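Local coordinates for Sn-glycerol-3-phosphate ABC transporter substrate-binding protein UspB (Mycobacterium tuberculosis, PDB 4MFI) that probably captures glycerophosphocholine outside the cell membrane and delivers it to its ABC transporter as the substrate-binding subunit, at residues V32-P46 and F85-L99. Numbering follows the deposited sequence.
Sequences VKSGSGPIDFWSSHP and FNAALIGTDVPDVVL
F41 and W42 of strand 39-43 pair in parallel with V97 and V98 of strand 97-101, the short segment axes 4.8 Å apart, through backbone hydrogen bonds such as W42 N to V97 O (2.9 Å). Helix 78-88, which leads from strand 69-73 into strand 97-101, packs F85 and A88 against W42, in the alpha/beta domain of a periplasmic-binding-protein fold. P95, compact and rigid, lays CB over the five-membered ring of the flat W42 indole in a CH-pi contact, 3.4 Å from its centroid. F85 N sits at the indole edge, and A88, with only a methyl, lets the helix come close, CB meeting W42 CH2 obliquely at 3.6 Å; K84 adds a cation-pi contact. F41 and V97 point to the other sheet face, where both touch L309 of the antiparallel neighbour strand 307-310. From the loop ahead of strand 39-43, K33, extended from chi1 -171° onward, threads past T92 O and brings NZ to a hydrogen bond with V94 O and salt bridges with D40 OD2 and D96 OD2, each at 2.8 Å. Its charge probably eases the closeness of the two carboxylates, and R319 forms a salt bridge with D96 OD1. D96 OD2 is held from opposite faces of its plane, by K33 NZ and by D40 N, whose N-H points almost straight at it (178°).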
# COMPACT_ATOMS: atom_id res chain seq x y z
N VAL A 32 14.94 -22.79 -18.81
CA VAL A 32 14.92 -21.37 -18.45
C VAL A 32 14.96 -20.42 -19.64
O VAL A 32 15.34 -20.79 -20.76
CB VAL A 32 16.06 -20.98 -17.46
CG1 VAL A 32 16.00 -21.82 -16.20
CG2 VAL A 32 17.42 -21.08 -18.12
N LYS A 33 14.57 -19.18 -19.37
CA LYS A 33 14.69 -18.10 -20.34
C LYS A 33 16.15 -17.70 -20.43
O LYS A 33 16.72 -17.18 -19.46
CB LYS A 33 13.84 -16.91 -19.92
CG LYS A 33 13.72 -15.83 -20.99
CD LYS A 33 12.88 -14.67 -20.50
CE LYS A 33 12.62 -13.70 -21.64
NZ LYS A 33 11.85 -12.51 -21.18
N SER A 34 16.75 -17.93 -21.58
CA SER A 34 18.15 -17.63 -21.78
C SER A 34 18.32 -16.83 -23.06
O SER A 34 17.34 -16.55 -23.76
CB SER A 34 18.95 -18.93 -21.84
OG SER A 34 18.42 -19.80 -22.83
N GLY A 35 19.55 -16.45 -23.39
CA GLY A 35 19.78 -15.73 -24.62
C GLY A 35 19.81 -14.23 -24.46
O GLY A 35 19.72 -13.71 -23.34
N SER A 36 19.89 -13.52 -25.58
CA SER A 36 20.22 -12.10 -25.58
C SER A 36 19.09 -11.19 -26.05
O SER A 36 19.35 -10.05 -26.46
CB SER A 36 21.46 -11.85 -26.44
OG SER A 36 21.21 -12.20 -27.79
N GLY A 37 17.85 -11.66 -26.00
CA GLY A 37 16.72 -10.81 -26.32
C GLY A 37 16.59 -9.73 -25.26
O GLY A 37 17.17 -9.85 -24.18
N PRO A 38 15.83 -8.66 -25.56
CA PRO A 38 15.68 -7.53 -24.63
C PRO A 38 15.11 -7.95 -23.28
O PRO A 38 14.44 -8.99 -23.18
CB PRO A 38 14.66 -6.63 -25.35
CG PRO A 38 14.80 -6.98 -26.79
CD PRO A 38 15.11 -8.45 -26.82
N ILE A 39 15.40 -7.15 -22.26
CA ILE A 39 14.78 -7.31 -20.96
C ILE A 39 13.28 -7.02 -21.08
O ILE A 39 12.89 -5.91 -21.46
CB ILE A 39 15.41 -6.34 -19.93
CG1 ILE A 39 16.90 -6.67 -19.75
CG2 ILE A 39 14.67 -6.40 -18.60
CD1 ILE A 39 17.68 -5.61 -18.99
N ASP A 40 12.45 -8.02 -20.77
CA ASP A 40 11.00 -7.85 -20.87
C ASP A 40 10.44 -7.40 -19.52
O ASP A 40 10.51 -8.13 -18.53
CB ASP A 40 10.33 -9.16 -21.32
CG ASP A 40 10.64 -9.50 -22.78
OD1 ASP A 40 10.58 -8.59 -23.64
OD2 ASP A 40 10.94 -10.68 -23.08
N PHE A 41 9.92 -6.18 -19.49
CA PHE A 41 9.40 -5.56 -18.27
C PHE A 41 7.87 -5.53 -18.37
O PHE A 41 7.30 -4.78 -19.17
CB PHE A 41 9.98 -4.14 -18.12
CG PHE A 41 9.40 -3.35 -16.99
CD1 PHE A 41 8.85 -3.97 -15.87
CD2 PHE A 41 9.41 -1.96 -17.04
CE1 PHE A 41 8.31 -3.22 -14.83
CE2 PHE A 41 8.87 -1.20 -16.00
CZ PHE A 41 8.33 -1.84 -14.89
N TRP A 42 7.23 -6.36 -17.56
CA TRP A 42 5.77 -6.45 -17.53
C TRP A 42 5.19 -5.53 -16.47
O TRP A 42 5.39 -5.74 -15.27
CB TRP A 42 5.32 -7.88 -17.24
CG TRP A 42 5.52 -8.83 -18.38
CD1 TRP A 42 6.30 -8.65 -19.49
CD2 TRP A 42 4.91 -10.11 -18.53
NE1 TRP A 42 6.21 -9.75 -20.31
CE2 TRP A 42 5.36 -10.66 -19.74
CE3 TRP A 42 4.02 -10.86 -17.74
CZ2 TRP A 42 4.97 -11.92 -20.19
CZ3 TRP A 42 3.62 -12.11 -18.19
CH2 TRP A 42 4.10 -12.63 -19.40
N SER A 43 4.47 -4.50 -16.92
CA SER A 43 3.88 -3.52 -16.02
C SER A 43 2.42 -3.26 -16.37
O SER A 43 1.99 -3.44 -17.51
CB SER A 43 4.67 -2.21 -16.12
OG SER A 43 4.10 -1.21 -15.29
N SER A 44 1.65 -2.84 -15.37
CA SER A 44 0.29 -2.37 -15.59
C SER A 44 0.26 -0.85 -15.71
O SER A 44 -0.80 -0.25 -15.84
CB SER A 44 -0.61 -2.81 -14.44
OG SER A 44 -0.06 -2.40 -13.20
N HIS A 45 1.44 -0.23 -15.68
CA HIS A 45 1.56 1.22 -15.76
C HIS A 45 0.72 1.91 -14.68
O HIS A 45 -0.13 2.74 -15.01
CB HIS A 45 1.14 1.74 -17.14
CG HIS A 45 1.63 0.90 -18.29
ND1 HIS A 45 2.96 0.59 -18.47
CD2 HIS A 45 0.97 0.33 -19.32
CE1 HIS A 45 3.09 -0.15 -19.56
NE2 HIS A 45 1.90 -0.32 -20.09
N PRO A 46 0.96 1.58 -13.41
CA PRO A 46 0.09 2.10 -12.35
C PRO A 46 0.13 3.62 -12.28
O PRO A 46 1.19 4.23 -12.48
CB PRO A 46 0.68 1.49 -11.07
CG PRO A 46 2.12 1.25 -11.41
CD PRO A 46 2.11 0.83 -12.86
N PHE A 85 1.25 -13.40 -15.74
CA PHE A 85 2.45 -14.05 -15.24
C PHE A 85 2.19 -15.53 -14.96
O PHE A 85 2.96 -16.39 -15.37
CB PHE A 85 2.95 -13.34 -13.98
CG PHE A 85 4.24 -13.88 -13.43
CD1 PHE A 85 5.32 -14.18 -14.26
CD2 PHE A 85 4.39 -14.07 -12.05
CE1 PHE A 85 6.51 -14.67 -13.73
CE2 PHE A 85 5.58 -14.56 -11.53
CZ PHE A 85 6.64 -14.86 -12.37
N ASN A 86 1.09 -15.83 -14.26
CA ASN A 86 0.75 -17.21 -13.96
C ASN A 86 0.71 -18.08 -15.22
O ASN A 86 1.26 -19.19 -15.25
CB ASN A 86 -0.60 -17.28 -13.25
CG ASN A 86 -0.84 -18.62 -12.61
OD1 ASN A 86 0.01 -19.13 -11.88
ND2 ASN A 86 -1.99 -19.21 -12.90
N ALA A 87 0.08 -17.57 -16.28
CA ALA A 87 -0.03 -18.33 -17.51
C ALA A 87 1.31 -18.53 -18.19
O ALA A 87 1.56 -19.57 -18.81
CB ALA A 87 -1.01 -17.66 -18.46
N ALA A 88 2.18 -17.53 -18.08
CA ALA A 88 3.48 -17.58 -18.75
C ALA A 88 4.40 -18.61 -18.09
O ALA A 88 5.35 -19.10 -18.72
CB ALA A 88 4.13 -16.21 -18.76
N LEU A 89 4.12 -18.94 -16.84
CA LEU A 89 4.97 -19.83 -16.06
C LEU A 89 5.08 -21.26 -16.58
O LEU A 89 6.01 -21.99 -16.22
CB LEU A 89 4.55 -19.82 -14.59
CG LEU A 89 5.03 -18.59 -13.81
CD1 LEU A 89 4.30 -18.46 -12.48
CD2 LEU A 89 6.54 -18.66 -13.58
N ILE A 90 4.14 -21.68 -17.43
CA ILE A 90 4.23 -23.02 -18.01
C ILE A 90 5.45 -23.16 -18.93
O ILE A 90 6.06 -24.23 -19.01
CB ILE A 90 2.95 -23.44 -18.76
CG1 ILE A 90 3.06 -24.88 -19.25
CG2 ILE A 90 2.67 -22.51 -19.94
CD1 ILE A 90 3.29 -25.91 -18.14
N GLY A 91 5.81 -22.07 -19.61
CA GLY A 91 6.93 -22.08 -20.54
C GLY A 91 8.03 -21.10 -20.15
O GLY A 91 8.18 -20.74 -18.98
N THR A 92 8.80 -20.66 -21.14
CA THR A 92 9.94 -19.78 -20.88
C THR A 92 9.75 -18.35 -21.39
O THR A 92 10.67 -17.53 -21.32
CB THR A 92 11.26 -20.36 -21.44
OG1 THR A 92 11.11 -20.66 -22.84
CG2 THR A 92 11.63 -21.63 -20.70
N ASP A 93 8.55 -18.04 -21.89
CA ASP A 93 8.23 -16.66 -22.27
C ASP A 93 7.74 -15.88 -21.05
O ASP A 93 6.72 -15.19 -21.10
CB ASP A 93 7.20 -16.63 -23.40
CG ASP A 93 7.75 -17.17 -24.71
OD1 ASP A 93 7.38 -18.30 -25.09
OD2 ASP A 93 8.56 -16.46 -25.35
N VAL A 94 8.48 -16.00 -19.95
CA VAL A 94 8.21 -15.24 -18.75
C VAL A 94 8.86 -13.87 -18.87
O VAL A 94 9.78 -13.68 -19.67
CB VAL A 94 8.76 -15.96 -17.49
CG1 VAL A 94 7.97 -17.23 -17.21
CG2 VAL A 94 10.24 -16.25 -17.64
N PRO A 95 8.37 -12.89 -18.10
CA PRO A 95 9.04 -11.59 -18.06
C PRO A 95 10.40 -11.71 -17.38
O PRO A 95 10.63 -12.67 -16.64
CB PRO A 95 8.10 -10.74 -17.20
CG PRO A 95 7.36 -11.74 -16.34
CD PRO A 95 7.16 -12.92 -17.25
N ASP A 96 11.28 -10.75 -17.63
CA ASP A 96 12.50 -10.63 -16.84
C ASP A 96 12.25 -9.85 -15.56
O ASP A 96 12.88 -10.11 -14.52
CB ASP A 96 13.59 -9.93 -17.65
CG ASP A 96 14.04 -10.75 -18.83
OD1 ASP A 96 14.95 -11.59 -18.66
OD2 ASP A 96 13.46 -10.58 -19.92
N VAL A 97 11.34 -8.89 -15.64
CA VAL A 97 10.98 -8.02 -14.52
C VAL A 97 9.47 -7.92 -14.51
O VAL A 97 8.86 -7.61 -15.54
CB VAL A 97 11.60 -6.61 -14.69
CG1 VAL A 97 11.14 -5.68 -13.57
CG2 VAL A 97 13.12 -6.69 -14.73
N VAL A 98 8.86 -8.22 -13.37
CA VAL A 98 7.40 -8.22 -13.28
C VAL A 98 6.89 -7.44 -12.08
O VAL A 98 7.45 -7.53 -10.97
CB VAL A 98 6.82 -9.67 -13.30
CG1 VAL A 98 7.32 -10.49 -12.10
CG2 VAL A 98 5.30 -9.66 -13.36
N LEU A 99 5.85 -6.65 -12.30
CA LEU A 99 5.25 -5.83 -11.25
C LEU A 99 4.21 -6.63 -10.46
O LEU A 99 3.16 -7.02 -11.00
CB LEU A 99 4.59 -4.61 -11.89
CG LEU A 99 3.99 -3.55 -10.96
CD1 LEU A 99 5.09 -2.94 -10.10
CD2 LEU A 99 3.29 -2.47 -11.76
O HOH W 1 8.65 -12.86 -22.22